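Local coordinates for protein putative HTH-type transcriptional regulator PF0864 (Pyrococcus furiosus, PDB 2IA0) that probably binds DNA in a sequence-specific manner as an AsnC-family transcriptional regulator, although its actual function has not been established, at residues L111-S116 with I121-G126. Sequence-based numbering, arbitrary orientation.
Sequences LFVAKS and IIALVG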
loop_
_atom_site.group_PDB
_atom_site.type_symbol
_atom_site.label_atom_id
_atom_site.label_comp_id
_atom_site.label_asym_id
_atom_site.label_seq_id
_atom_site.Cartn_x
_atom_site.Cartn_y
_atom_site.Cartn_z
ATOM N N LEU A 111 -0.485 -1.818 -9.733
ATOM C CA LEU A 111 0.144 -1.351 -8.493
ATOM C C LEU A 111 0.648 -2.456 -7.552
ATOM O O LEU A 111 1.550 -2.204 -6.777
ATOM C CB LEU A 111 -0.590 -0.152 -7.867
ATOM C CG LEU A 111 -0.077 1.265 -8.220
ATOM C CD1 LEU A 111 0.868 1.399 -9.437
ATOM C CD2 LEU A 111 -1.238 2.170 -8.358
ATOM N N PHE A 112 0.144 -3.680 -7.573
ATOM C CA PHE A 112 -0.906 -4.329 -6.782
ATOM C C PHE A 112 -1.721 -5.432 -7.399
ATOM O O PHE A 112 -2.716 -5.188 -8.061
ATOM C CB PHE A 112 -1.588 -3.598 -5.606
ATOM C CG PHE A 112 -1.992 -4.559 -4.490
ATOM C CD1 PHE A 112 -1.091 -4.872 -3.463
ATOM C CD2 PHE A 112 -3.245 -5.207 -4.514
ATOM C CE1 PHE A 112 -1.439 -5.773 -2.456
ATOM C CE2 PHE A 112 -3.631 -6.116 -3.489
ATOM C CZ PHE A 112 -2.720 -6.406 -2.463
ATOM N N VAL A 113 -1.254 -6.658 -7.152
ATOM C CA VAL A 113 -1.925 -7.897 -7.599
ATOM C C VAL A 113 -1.947 -8.905 -6.450
ATOM O O VAL A 113 -0.925 -9.128 -5.782
ATOM C CB VAL A 113 -1.274 -8.516 -8.887
ATOM C CG1 VAL A 113 -1.986 -9.810 -9.311
ATOM C CG2 VAL A 113 -1.264 -7.485 -10.076
ATOM N N ALA A 114 -3.125 -9.468 -6.186
ATOM C CA ALA A 114 -3.285 -10.476 -5.133
ATOM C C ALA A 114 -4.309 -11.517 -5.520
ATOM O O ALA A 114 -5.174 -11.284 -6.371
ATOM C CB ALA A 114 -3.635 -9.841 -3.792
ATOM N N LYS A 115 -4.172 -12.685 -4.919
ATOM C CA LYS A 115 -5.059 -13.797 -5.168
ATOM C C LYS A 115 -5.973 -13.928 -3.940
ATOM O O LYS A 115 -5.504 -13.865 -2.801
ATOM C CB LYS A 115 -4.214 -15.063 -5.421
ATOM C CG LYS A 115 -4.993 -16.351 -5.670
ATOM C CD LYS A 115 -4.065 -17.540 -5.605
ATOM C CE LYS A 115 -4.888 -18.810 -5.636
ATOM N NZ LYS A 115 -4.050 -20.020 -5.814
ATOM N N SER A 116 -7.279 -14.066 -4.182
ATOM C CA SER A 116 -8.253 -14.289 -3.111
ATOM C C SER A 116 -8.939 -15.632 -3.311
ATOM O O SER A 116 -9.575 -15.880 -4.342
ATOM C CB SER A 116 -9.298 -13.163 -3.033
ATOM O OG SER A 116 -10.292 -13.478 -2.064
ATOM N N ILE A 121 -8.727 -12.792 -8.550
ATOM C CA ILE A 121 -7.543 -11.928 -8.625
ATOM C C ILE A 121 -8.005 -10.531 -8.325
ATOM O O ILE A 121 -9.002 -10.075 -8.867
ATOM C CB ILE A 121 -6.842 -11.936 -9.994
ATOM C CG1 ILE A 121 -6.376 -13.336 -10.355
ATOM C CG2 ILE A 121 -5.629 -10.993 -10.028
ATOM C CD1 ILE A 121 -7.058 -13.850 -11.609
ATOM N N ILE A 122 -7.264 -9.882 -7.432
ATOM C CA ILE A 122 -7.495 -8.524 -6.993
ATOM C C ILE A 122 -6.337 -7.688 -7.532
ATOM O O ILE A 122 -5.184 -8.054 -7.349
ATOM C CB ILE A 122 -7.501 -8.525 -5.448
ATOM C CG1 ILE A 122 -8.695 -9.342 -4.936
ATOM C CG2 ILE A 122 -7.485 -7.128 -4.889
ATOM C CD1 ILE A 122 -8.600 -9.669 -3.498
ATOM N N ALA A 123 -6.643 -6.599 -8.226
ATOM C CA ALA A 123 -5.619 -5.686 -8.739
ATOM C C ALA A 123 -5.923 -4.224 -8.448
ATOM O O ALA A 123 -7.069 -3.811 -8.455
ATOM C CB ALA A 123 -5.391 -5.873 -10.240
ATOM N N LEU A 124 -4.876 -3.445 -8.208
ATOM C CA LEU A 124 -5.013 -2.022 -8.070
ATOM C C LEU A 124 -4.315 -1.357 -9.256
ATOM O O LEU A 124 -3.128 -1.565 -9.509
ATOM C CB LEU A 124 -4.465 -1.556 -6.724
ATOM C CG LEU A 124 -5.000 -0.194 -6.289
ATOM C CD1 LEU A 124 -6.400 -0.298 -5.613
ATOM C CD2 LEU A 124 -3.994 0.495 -5.366
ATOM N N VAL A 125 -5.081 -0.575 -10.003
ATOM C CA VAL A 125 -4.564 0.054 -11.208
ATOM C C VAL A 125 -4.634 1.588 -11.164
ATOM O O VAL A 125 -5.676 2.173 -10.842
ATOM C CB VAL A 125 -5.255 -0.533 -12.491
ATOM C CG1 VAL A 125 -4.652 0.063 -13.753
ATOM C CG2 VAL A 125 -5.096 -2.083 -12.522
ATOM N N GLY A 126 -3.513 2.220 -11.493
ATOM C CA GLY A 126 -3.454 3.660 -11.638
ATOM C C GLY A 126 -3.188 4.166 -13.044
ATOM O O GLY A 126 -2.266 3.712 -13.730
#
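A114 and I122 form the hydrogen-bonded pair of this antiparallel hairpin: I122 N donates to A114 O at 2.7 Å in a nearly straight bond (177° at the hydrogen), and A114 N returns one to I122 O at 2.8 Å. V113 with A123 and K115 with I121 are the flanking non-hydrogen-bonded pairs. Toward L111 the pattern shifts: L124 N reaches F112 O at 2.8 Å, but L124 O is taken by L111 N. Two residues thus face L124, consistent with a classic-type beta bulge at L111-F112, although F112 N stays too far from L124 O to bond. The near-helical backbone of L111 (psi -24°) fits the first position of such a bulge.

Side chains sort onto two faces. On one, F112 CB meets L124 CB at 3.7 Å, while the ring's edge, at CE2, approaches I122 CG2 (4.2 Å). With CG1 anti to the carbonyl carbon (chi1 -65°) and the chain then extended, I122 carries CD1 to S116 CB at 3.6 Å. On the other face V113 and I121 run side by side, CG1 to CG2 at 3.9 Å.

Helix 91-105 covers the V113 and I121 face, and strand 76-84 continues the sheet beyond 121-126. Strand 110-116, the outermost within its chain, pairs antiparallel with a strand of the second subunit, whose P154 O accepts a hydrogen bond from S116 OG, consistent with a dimeric alpha+beta barrel.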